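Local coordinates for protein pseudouridine synthase (Pyrococcus abyssi, PDB 2AUS) that probably isomerises specific uridines to pseudouridine in RNA as an archaeal Cbf5 enzyme of the TruB family, at residues P121-M129 against I160-F170; M129-Q138 against R151-I160. All blocks are in the same frame, centred on the assembly; numbering follows the deposited sequence.

Overall arrangement
Contact 1 packs helix 122-131 on an antiparallel sheet; contact 2 takes in the helix end and pairs the following edge strand, 134-137, with strand 152-164. Their centres lie about 15 Å apart, both within the TruB-family part of the chain, and Met129 and Ile160 belong to each. In chain order the helix leads into strand 134-137; after an unmodelled stretch follow strand 152-164 and its neighbour 167-174. Contact 2 therefore closes the shorter, inner excursion and contact 1 the longer, outer one. Together they illustrate how a helix is laid on a sheet and then continued as its edge strand. On the sheet face turned from the helix, residues of 160-170 meet another protein chain.

Contact 1: residues P121-M129 against I160-F170; sequences PEDKIRAVM and ILEIDGRDVLF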
loop_
_atom_site.group_PDB
_atom_site.type_symbol
_atom_site.label_atom_id
_atom_site.label_comp_id
_atom_site.label_asym_id
_atom_site.label_seq_id
_atom_site.Cartn_x
_atom_site.Cartn_y
_atom_site.Cartn_z
ATOM N N PRO A 121 29.278 -19.210 15.042
ATOM C CA PRO A 121 29.202 -19.208 16.506
ATOM C C PRO A 121 28.954 -17.799 17.032
ATOM O O PRO A 121 29.515 -16.831 16.516
ATOM C CB PRO A 121 30.565 -19.754 16.919
ATOM C CG PRO A 121 30.890 -20.694 15.800
ATOM C CD PRO A 121 30.506 -19.882 14.584
ATOM N N GLU A 122 28.119 -17.691 18.061
ATOM C CA GLU A 122 27.787 -16.399 18.643
ATOM C C GLU A 122 29.020 -15.605 19.072
ATOM O O GLU A 122 29.059 -14.382 18.931
ATOM C CB GLU A 122 26.847 -16.586 19.835
ATOM C CG GLU A 122 26.350 -15.276 20.422
ATOM C CD GLU A 122 25.337 -15.469 21.539
ATOM O OE1 GLU A 122 24.272 -16.082 21.287
ATOM O OE2 GLU A 122 25.604 -14.996 22.667
ATOM N N ASP A 123 30.023 -16.302 19.597
ATOM C CA ASP A 123 31.256 -15.659 20.046
ATOM C C ASP A 123 32.005 -15.020 18.877
ATOM O O ASP A 123 32.578 -13.937 19.009
ATOM C CB ASP A 123 32.164 -16.681 20.741
ATOM C CG ASP A 123 32.454 -17.895 19.873
ATOM O OD1 ASP A 123 31.500 -18.639 19.548
ATOM O OD2 ASP A 123 33.635 -18.106 19.513
ATOM N N LYS A 124 31.996 -15.698 17.735
ATOM C CA LYS A 124 32.671 -15.198 16.545
ATOM C C LYS A 124 31.959 -13.953 16.007
ATOM O O LYS A 124 32.601 -12.951 15.679
ATOM C CB LYS A 124 32.710 -16.285 15.473
ATOM C CG LYS A 124 33.553 -15.929 14.261
ATOM C CD LYS A 124 33.529 -17.043 13.229
ATOM C CE LYS A 124 34.267 -16.641 11.960
ATOM N NZ LYS A 124 34.109 -17.666 10.888
ATOM N N ILE A 125 30.632 -14.014 15.927
ATOM C CA ILE A 125 29.852 -12.880 15.438
ATOM C C ILE A 125 30.166 -11.624 16.245
ATOM O O ILE A 125 30.401 -10.557 15.676
ATOM C CB ILE A 125 28.329 -13.139 15.532
ATOM C CG1 ILE A 125 27.954 -14.393 14.737
ATOM C CG2 ILE A 125 27.566 -11.933 14.986
ATOM C CD1 ILE A 125 26.478 -14.746 14.802
ATOM N N ARG A 126 30.162 -11.753 17.568
ATOM C CA ARG A 126 30.439 -10.618 18.441
ATOM C C ARG A 126 31.840 -10.045 18.274
ATOM O O ARG A 126 32.029 -8.831 18.353
ATOM C CB ARG A 126 30.225 -10.998 19.907
ATOM C CG ARG A 126 28.769 -10.982 20.342
ATOM C CD ARG A 126 28.651 -10.704 21.833
ATOM N NE ARG A 126 27.294 -10.317 22.209
ATOM C CZ ARG A 126 26.250 -11.139 22.185
ATOM N NH1 ARG A 126 26.408 -12.399 21.805
ATOM N NH2 ARG A 126 25.046 -10.697 22.534
ATOM N N ALA A 127 32.819 -10.914 18.040
ATOM C CA ALA A 127 34.197 -10.468 17.875
ATOM C C ALA A 127 34.394 -9.736 16.554
ATOM O O ALA A 127 35.039 -8.688 16.509
ATOM C CB ALA A 127 35.146 -11.659 17.958
ATOM N N VAL A 128 33.836 -10.289 15.482
ATOM C CA VAL A 128 33.960 -9.693 14.158
ATOM C C VAL A 128 33.226 -8.364 14.035
ATOM O O VAL A 128 33.708 -7.437 13.381
ATOM C CB VAL A 128 33.431 -10.642 13.073
ATOM C CG1 VAL A 128 33.426 -9.946 11.725
ATOM C CG2 VAL A 128 34.298 -11.886 13.023
ATOM N N MET A 129 32.056 -8.268 14.655
ATOM C CA MET A 129 31.290 -7.034 14.588
ATOM C C MET A 129 31.868 -6.000 15.531
ATOM O O MET A 129 31.427 -4.851 15.564
ATOM C CB MET A 129 29.823 -7.299 14.918
ATOM C CG MET A 129 29.085 -8.008 13.799
ATOM S SD MET A 129 27.358 -8.267 14.176
ATOM C CE MET A 129 26.722 -6.581 14.038
ATOM N N ILE A 160 25.438 -4.995 19.536
ATOM C CA ILE A 160 24.600 -6.150 19.242
ATOM C C ILE A 160 23.513 -6.263 20.300
ATOM O O ILE A 160 23.797 -6.410 21.488
ATOM C CB ILE A 160 25.428 -7.446 19.221
ATOM C CG1 ILE A 160 26.430 -7.388 18.067
ATOM C CG2 ILE A 160 24.507 -8.653 19.081
ATOM C CD1 ILE A 160 27.334 -8.590 17.962
ATOM N N LEU A 161 22.266 -6.167 19.860
ATOM C CA LEU A 161 21.132 -6.258 20.762
ATOM C C LEU A 161 20.809 -7.721 21.021
ATOM O O LEU A 161 20.813 -8.173 22.165
ATOM C CB LEU A 161 19.917 -5.547 20.163
ATOM C CG LEU A 161 20.065 -4.034 19.927
ATOM C CD1 LEU A 161 18.790 -3.489 19.308
ATOM C CD2 LEU A 161 20.354 -3.323 21.246
ATOM N N GLU A 162 20.544 -8.469 19.955
ATOM C CA GLU A 162 20.223 -9.881 20.099
ATOM C C GLU A 162 20.788 -10.733 18.973
ATOM O O GLU A 162 20.943 -10.275 17.842
ATOM C CB GLU A 162 18.705 -10.085 20.150
ATOM C CG GLU A 162 17.992 -9.307 21.241
ATOM C CD GLU A 162 16.514 -9.637 21.309
ATOM O OE1 GLU A 162 15.969 -10.112 20.290
ATOM O OE2 GLU A 162 15.897 -9.406 22.372
ATOM N N ILE A 163 21.090 -11.983 19.302
ATOM C CA ILE A 163 21.600 -12.931 18.326
ATOM C C ILE A 163 20.803 -14.220 18.446
ATOM O O ILE A 163 20.809 -14.856 19.498
ATOM C CB ILE A 163 23.082 -13.280 18.569
ATOM C CG1 ILE A 163 23.959 -12.042 18.375
ATOM C CG2 ILE A 163 23.504 -14.399 17.621
ATOM C CD1 ILE A 163 25.428 -12.286 18.640
ATOM N N ASP A 164 20.105 -14.595 17.380
ATOM C CA ASP A 164 19.346 -15.838 17.387
ATOM C C ASP A 164 19.731 -16.625 16.136
ATOM O O ASP A 164 19.164 -16.428 15.059
ATOM C CB ASP A 164 17.837 -15.575 17.392
ATOM C CG ASP A 164 17.023 -16.838 17.704
ATOM O OD1 ASP A 164 17.514 -17.958 17.422
ATOM O OD2 ASP A 164 15.888 -16.716 18.218
ATOM N N GLY A 165 20.712 -17.507 16.284
ATOM C CA GLY A 165 21.156 -18.307 15.162
ATOM C C GLY A 165 21.775 -17.470 14.058
ATOM O O GLY A 165 22.865 -16.921 14.214
ATOM N N ARG A 166 21.073 -17.362 12.938
ATOM C CA ARG A 166 21.568 -16.598 11.808
ATOM C C ARG A 166 21.094 -15.155 11.804
ATOM O O ARG A 166 21.500 -14.368 10.948
ATOM C CB ARG A 166 21.146 -17.270 10.506
ATOM C CG ARG A 166 21.695 -18.667 10.359
ATOM C CD ARG A 166 21.603 -19.139 8.937
ATOM N NE ARG A 166 22.217 -20.450 8.788
ATOM C CZ ARG A 166 22.307 -21.095 7.631
ATOM N NH1 ARG A 166 21.821 -20.541 6.524
ATOM N NH2 ARG A 166 22.876 -22.293 7.583
ATOM N N ASP A 167 20.236 -14.808 12.756
ATOM C CA ASP A 167 19.706 -13.455 12.833
ATOM C C ASP A 167 20.416 -12.618 13.881
ATOM O O ASP A 167 20.532 -13.007 15.046
ATOM C CB ASP A 167 18.204 -13.494 13.113
ATOM C CG ASP A 167 17.412 -14.083 11.953
ATOM O OD1 ASP A 167 17.451 -13.501 10.845
ATOM O OD2 ASP A 167 16.754 -15.127 12.155
ATOM N N VAL A 168 20.901 -11.463 13.445
ATOM C CA VAL A 168 21.621 -10.564 14.330
ATOM C C VAL A 168 20.965 -9.199 14.311
ATOM O O VAL A 168 20.906 -8.544 13.276
ATOM C CB VAL A 168 23.103 -10.424 13.897
ATOM C CG1 VAL A 168 23.859 -9.523 14.876
ATOM C CG2 VAL A 168 23.752 -11.797 13.831
ATOM N N LEU A 169 20.451 -8.791 15.464
ATOM C CA LEU A 169 19.806 -7.496 15.612
ATOM C C LEU A 169 20.830 -6.578 16.281
ATOM O O LEU A 169 21.267 -6.839 17.406
ATOM C CB LEU A 169 18.555 -7.628 16.491
ATOM C CG LEU A 169 17.811 -6.338 16.850
ATOM C CD1 LEU A 169 17.173 -5.735 15.605
ATOM C CD2 LEU A 169 16.740 -6.638 17.899
ATOM N N PHE A 170 21.226 -5.509 15.599
ATOM C CA PHE A 170 22.211 -4.616 16.190
ATOM C C PHE A 170 21.949 -3.145 15.933
ATOM O O PHE A 170 21.244 -2.778 14.996
ATOM C CB PHE A 170 23.613 -4.988 15.705
ATOM C CG PHE A 170 23.861 -4.700 14.249
ATOM C CD1 PHE A 170 24.526 -3.542 13.859
ATOM C CD2 PHE A 170 23.466 -5.607 13.270
ATOM C CE1 PHE A 170 24.803 -3.291 12.512
ATOM C CE2 PHE A 170 23.736 -5.367 11.924
ATOM C CZ PHE A 170 24.408 -4.205 11.545
#
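Ile125, Arg126 and Met129 of helix 122-129 rest on Ile160, Ile163, Val168 and Phe170 of a beta hairpin, a worked example of a helix packed on the face of an antiparallel sheet. The hairpin reverses through a type II' turn from Asp164 to Asp167. Farther from the turn, Leu161 and Glu162 form a classic beta bulge opposite Leu169, whose carbonyl O accepts from both their N atoms; the extra residue lets Ile160 and Ile163, three apart, both point at the helix. On the reverse face, Leu161, Glu162 and Asp167 meet another protein chain.

Apolar packing carries the interface, and no hydrogen bond crosses it. Ile125 and Val168 lie side by side, running in contrary directions. Ile125 CG2 is 4.0 Å from Val168 CG2, while Ile125 CD1 lies 4.1 Å from Ile163 CG2. Met129 SD has Ile160 CD1 and Val168 CG1 each at 3.8 Å.

The charged pair of the contact is Glu122 with Arg126, one helical turn apart: Glu122 OE2 lies 2.9 Å from Arg126 NH1 in a salt bridge whose hydrogen bond is weak, being strongly bent. Ile163 CD1 sits over a face of that guanidinium, 3.3 Å from Arg126 NH1, with Ile160 CG2 over the same group, and Glu122 CG lies 3.6 Å from Ile163 CD1.

The aromatic contact closes the far end. Met129 is bent at its last torsion (chi3 72°), which swings the methyl onto Phe170: Met129 CE stands 3.5 Å from the ring centroid and 17° off the normal, a CH-pi contact over the face, with SD further above it.

Contact 2: residues M129-Q138 against R151-I160; sequences MKEFEGEIIQ and RTRKVYYIEI
Glu133 and Ile158 meet where the chain, just past the helix, approaches strand 152-160. The N-H of Ile158 points to Glu133 OE2, 3.2 Å away and nearly straight (166°), reaching the carboxylate from above its plane. The first torsion of Glu133 (chi1 -70°) sets its CG 3.9 Å from Ile158 CB, and the extended chain beyond carries OE2 to that N-H. Glu133 OE1 forms a long salt bridge with Lys130 NZ. With an alanine here, the N-H of Ile158 would probably lose its acceptor and the ammonium of Lys130 its carboxylate mate.

Antiparallel pairing follows. Gly134 N lies 2.7 Å from Val155 O, and Val155 N donates back to Gly134 O; at this glycine's backbone angles a side chain would jam against the preceding carbonyl. Ile136 and Arg153 exchange bonds likewise, and Gln138 N adds one to Arg151 O.

Ile136 CG1 touches Val155 CG2 at 3.9 Å, and Ile158 sends CG2 to Met129 CE (3.6 Å) and CD1 to Phe132 CB (3.7 Å). On the face opposite Ile136 and Val155, Glu135 turns across Lys154 at about a right angle, its OE2 against Lys154 CB and CD, while Ile137 CG2 covers one face of the Arg151 guanidinium.

Further out, Phe132 leans on His186, Ile187 and Ala190 of helix 180-191; Gln138 OE1 accepts from Tyr179 N, and Arg153 NE donates to Ala176 O. The chemistry implies that backbone bonds hold edge strand 134-137 to its neighbour, and that a carboxylate supplies the acceptor for Ile158 just before that strand begins.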
loop_
_atom_site.group_PDB
_atom_site.type_symbol
_atom_site.label_atom_id
_atom_site.label_comp_id
_atom_site.label_asym_id
_atom_site.label_seq_id
_atom_site.Cartn_x
_atom_site.Cartn_y
_atom_site.Cartn_z
ATOM N N MET A 129 32.056 -8.268 14.655
ATOM C CA MET A 129 31.290 -7.034 14.588
ATOM C C MET A 129 31.868 -6.000 15.531
ATOM O O MET A 129 31.427 -4.851 15.564
ATOM C CB MET A 129 29.823 -7.299 14.918
ATOM C CG MET A 129 29.085 -8.008 13.799
ATOM S SD MET A 129 27.358 -8.267 14.176
ATOM C CE MET A 129 26.722 -6.581 14.038
ATOM N N LYS A 130 32.867 -6.414 16.301
ATOM C CA LYS A 130 33.521 -5.511 17.231
ATOM C C LYS A 130 34.667 -4.840 16.478
ATOM O O LYS A 130 35.032 -3.703 16.763
ATOM C CB LYS A 130 34.061 -6.288 18.435
ATOM C CG LYS A 130 34.575 -5.413 19.568
ATOM C CD LYS A 130 33.453 -4.574 20.165
ATOM C CE LYS A 130 33.950 -3.690 21.305
ATOM N NZ LYS A 130 32.861 -2.833 21.859
ATOM N N GLU A 131 35.209 -5.549 15.494
ATOM C CA GLU A 131 36.317 -5.039 14.699
ATOM C C GLU A 131 35.862 -4.099 13.584
ATOM O O GLU A 131 36.687 -3.424 12.968
ATOM C CB GLU A 131 37.104 -6.200 14.083
ATOM C CG GLU A 131 36.411 -6.847 12.890
ATOM C CD GLU A 131 37.174 -8.028 12.321
ATOM O OE1 GLU A 131 37.410 -9.004 13.069
ATOM O OE2 GLU A 131 37.537 -7.977 11.126
ATOM N N PHE A 132 34.561 -4.064 13.302
ATOM C CA PHE A 132 34.060 -3.181 12.254
ATOM C C PHE A 132 33.818 -1.768 12.753
ATOM O O PHE A 132 33.473 -0.878 11.976
ATOM C CB PHE A 132 32.786 -3.735 11.619
ATOM C CG PHE A 132 33.048 -4.610 10.435
ATOM C CD1 PHE A 132 33.372 -5.952 10.602
ATOM C CD2 PHE A 132 33.032 -4.078 9.152
ATOM C CE1 PHE A 132 33.680 -6.752 9.505
ATOM C CE2 PHE A 132 33.339 -4.867 8.050
ATOM C CZ PHE A 132 33.665 -6.209 8.226
ATOM N N GLU A 133 33.993 -1.567 14.052
ATOM C CA GLU A 133 33.830 -0.244 14.629
ATOM C C GLU A 133 35.068 0.552 14.235
ATOM O O GLU A 133 36.195 0.099 14.430
ATOM C CB GLU A 133 33.714 -0.335 16.150
ATOM C CG GLU A 133 32.412 -0.954 16.623
ATOM C CD GLU A 133 32.428 -1.289 18.097
ATOM O OE1 GLU A 133 33.223 -2.169 18.490
ATOM O OE2 GLU A 133 31.655 -0.672 18.861
ATOM N N GLY A 134 34.849 1.728 13.665
ATOM C CA GLY A 134 35.955 2.556 13.227
ATOM C C GLY A 134 35.874 2.746 11.727
ATOM O O GLY A 134 34.797 2.623 11.142
ATOM N N GLU A 135 37.008 3.032 11.096
ATOM C CA GLU A 135 37.040 3.236 9.656
ATOM C C GLU A 135 36.663 1.990 8.869
ATOM O O GLU A 135 37.084 0.880 9.194
ATOM C CB GLU A 135 38.435 3.683 9.208
ATOM C CG GLU A 135 38.890 5.030 9.748
ATOM C CD GLU A 135 37.965 6.166 9.351
ATOM O OE1 GLU A 135 37.552 6.213 8.170
ATOM O OE2 GLU A 135 37.664 7.021 10.216
ATOM N N ILE A 136 35.859 2.188 7.832
ATOM C CA ILE A 136 35.452 1.107 6.947
ATOM C C ILE A 136 35.431 1.710 5.552
ATOM O O ILE A 136 35.303 2.925 5.402
ATOM C CB ILE A 136 34.046 0.552 7.296
ATOM C CG1 ILE A 136 33.002 1.663 7.225
ATOM C CG2 ILE A 136 34.062 -0.080 8.682
ATOM C CD1 ILE A 136 32.166 1.636 5.968
ATOM N N ILE A 137 35.580 0.876 4.533
ATOM C CA ILE A 137 35.558 1.374 3.168
ATOM C C ILE A 137 34.443 0.673 2.416
ATOM O O ILE A 137 34.324 -0.543 2.467
ATOM C CB ILE A 137 36.910 1.140 2.465
ATOM C CG1 ILE A 137 38.001 1.945 3.182
ATOM C CG2 ILE A 137 36.817 1.560 1.002
ATOM C CD1 ILE A 137 39.396 1.750 2.626
ATOM N N GLN A 138 33.621 1.449 1.723
ATOM C CA GLN A 138 32.487 0.897 0.994
ATOM C C GLN A 138 32.434 1.343 -0.463
ATOM O O GLN A 138 32.857 2.449 -0.794
ATOM C CB GLN A 138 31.199 1.302 1.714
ATOM C CG GLN A 138 31.266 2.700 2.305
ATOM C CD GLN A 138 29.978 3.117 2.988
ATOM O OE1 GLN A 138 29.414 2.366 3.787
ATOM N NE2 GLN A 138 29.512 4.325 2.684
ATOM N N ARG A 151 33.921 6.626 0.047
ATOM C CA ARG A 151 34.719 5.406 0.027
ATOM C C ARG A 151 35.074 4.984 1.444
ATOM O O ARG A 151 34.805 3.856 1.845
ATOM C CB ARG A 151 35.997 5.619 -0.790
ATOM C CG ARG A 151 35.803 5.577 -2.295
ATOM C CD ARG A 151 36.379 4.300 -2.893
ATOM N NE ARG A 151 35.677 3.099 -2.446
ATOM C CZ ARG A 151 36.073 1.854 -2.712
ATOM N NH1 ARG A 151 37.171 1.636 -3.421
ATOM N NH2 ARG A 151 35.366 0.820 -2.269
ATOM N N THR A 152 35.679 5.889 2.204
ATOM C CA THR A 152 36.054 5.586 3.582
ATOM C C THR A 152 35.142 6.319 4.557
ATOM O O THR A 152 35.065 7.542 4.544
ATOM C CB THR A 152 37.528 5.977 3.866
ATOM O OG1 THR A 152 37.785 5.892 5.272
ATOM C CG2 THR A 152 37.811 7.391 3.392
ATOM N N ARG A 153 34.444 5.565 5.398
ATOM C CA ARG A 153 33.528 6.159 6.368
ATOM C C ARG A 153 33.767 5.591 7.751
ATOM O O ARG A 153 34.350 4.522 7.896
ATOM C CB ARG A 153 32.075 5.920 5.943
ATOM C CG ARG A 153 31.573 6.896 4.889
ATOM C CD ARG A 153 31.425 8.290 5.488
ATOM N NE ARG A 153 30.981 9.274 4.504
ATOM C CZ ARG A 153 31.763 9.798 3.564
ATOM N NH1 ARG A 153 33.038 9.439 3.483
ATOM N NH2 ARG A 153 31.262 10.667 2.691
ATOM N N LYS A 154 33.303 6.299 8.771
ATOM C CA LYS A 154 33.517 5.846 10.132
ATOM C C LYS A 154 32.282 5.312 10.854
ATOM O O LYS A 154 31.208 5.916 10.827
ATOM C CB LYS A 154 34.141 6.977 10.953
ATOM C CG LYS A 154 34.492 6.589 12.374
ATOM C CD LYS A 154 35.371 7.646 13.032
ATOM C CE LYS A 154 35.733 7.253 14.462
ATOM N NZ LYS A 154 36.413 5.925 14.510
ATOM N N VAL A 155 32.462 4.158 11.487
ATOM C CA VAL A 155 31.422 3.514 12.270
ATOM C C VAL A 155 31.790 3.814 13.721
ATOM O O VAL A 155 32.795 3.328 14.227
ATOM C CB VAL A 155 31.420 1.993 12.036
ATOM C CG1 VAL A 155 30.400 1.320 12.948
ATOM C CG2 VAL A 155 31.098 1.699 10.581
ATOM N N TYR A 156 30.986 4.631 14.380
ATOM C CA TYR A 156 31.258 5.017 15.756
ATOM C C TYR A 156 31.025 3.908 16.767
ATOM O O TYR A 156 31.717 3.836 17.783
ATOM C CB TYR A 156 30.413 6.231 16.115
ATOM C CG TYR A 156 30.676 7.410 15.206
ATOM C CD1 TYR A 156 31.928 8.029 15.180
ATOM C CD2 TYR A 156 29.680 7.898 14.358
ATOM C CE1 TYR A 156 32.180 9.101 14.330
ATOM C CE2 TYR A 156 29.922 8.974 13.507
ATOM C CZ TYR A 156 31.175 9.567 13.497
ATOM O OH TYR A 156 31.427 10.622 12.649
ATOM N N TYR A 157 30.049 3.049 16.494
ATOM C CA TYR A 157 29.742 1.955 17.397
ATOM C C TYR A 157 28.775 0.948 16.801
ATOM O O TYR A 157 27.920 1.288 15.985
ATOM C CB TYR A 157 29.173 2.495 18.720
ATOM C CG TYR A 157 27.910 3.327 18.583
ATOM C CD1 TYR A 157 26.659 2.727 18.406
ATOM C CD2 TYR A 157 27.966 4.715 18.630
ATOM C CE1 TYR A 157 25.496 3.499 18.286
ATOM C CE2 TYR A 157 26.818 5.494 18.508
ATOM C CZ TYR A 157 25.586 4.883 18.338
ATOM O OH TYR A 157 24.455 5.671 18.234
ATOM N N ILE A 158 28.947 -0.301 17.209
ATOM C CA ILE A 158 28.095 -1.393 16.779
ATOM C C ILE A 158 27.726 -2.127 18.053
ATOM O O ILE A 158 28.566 -2.782 18.665
ATOM C CB ILE A 158 28.824 -2.368 15.840
ATOM C CG1 ILE A 158 29.082 -1.697 14.493
ATOM C CG2 ILE A 158 27.990 -3.624 15.653
ATOM C CD1 ILE A 158 29.792 -2.590 13.493
ATOM N N GLU A 159 26.471 -1.990 18.459
ATOM C CA GLU A 159 25.971 -2.629 19.662
ATOM C C GLU A 159 25.012 -3.761 19.295
ATOM O O GLU A 159 23.915 -3.524 18.795
ATOM C CB GLU A 159 25.259 -1.592 20.525
ATOM C CG GLU A 159 24.322 -2.176 21.567
ATOM C CD GLU A 159 23.428 -1.119 22.190
ATOM O OE1 GLU A 159 22.779 -0.362 21.432
ATOM O OE2 GLU A 159 23.363 -1.054 23.437
ATOM N N ILE A 160 25.438 -4.995 19.536
ATOM C CA ILE A 160 24.600 -6.150 19.242
ATOM C C ILE A 160 23.513 -6.263 20.300
ATOM O O ILE A 160 23.797 -6.410 21.488
ATOM C CB ILE A 160 25.428 -7.446 19.221
ATOM C CG1 ILE A 160 26.430 -7.388 18.067
ATOM C CG2 ILE A 160 24.507 -8.653 19.081
ATOM C CD1 ILE A 160 27.334 -8.590 17.962
#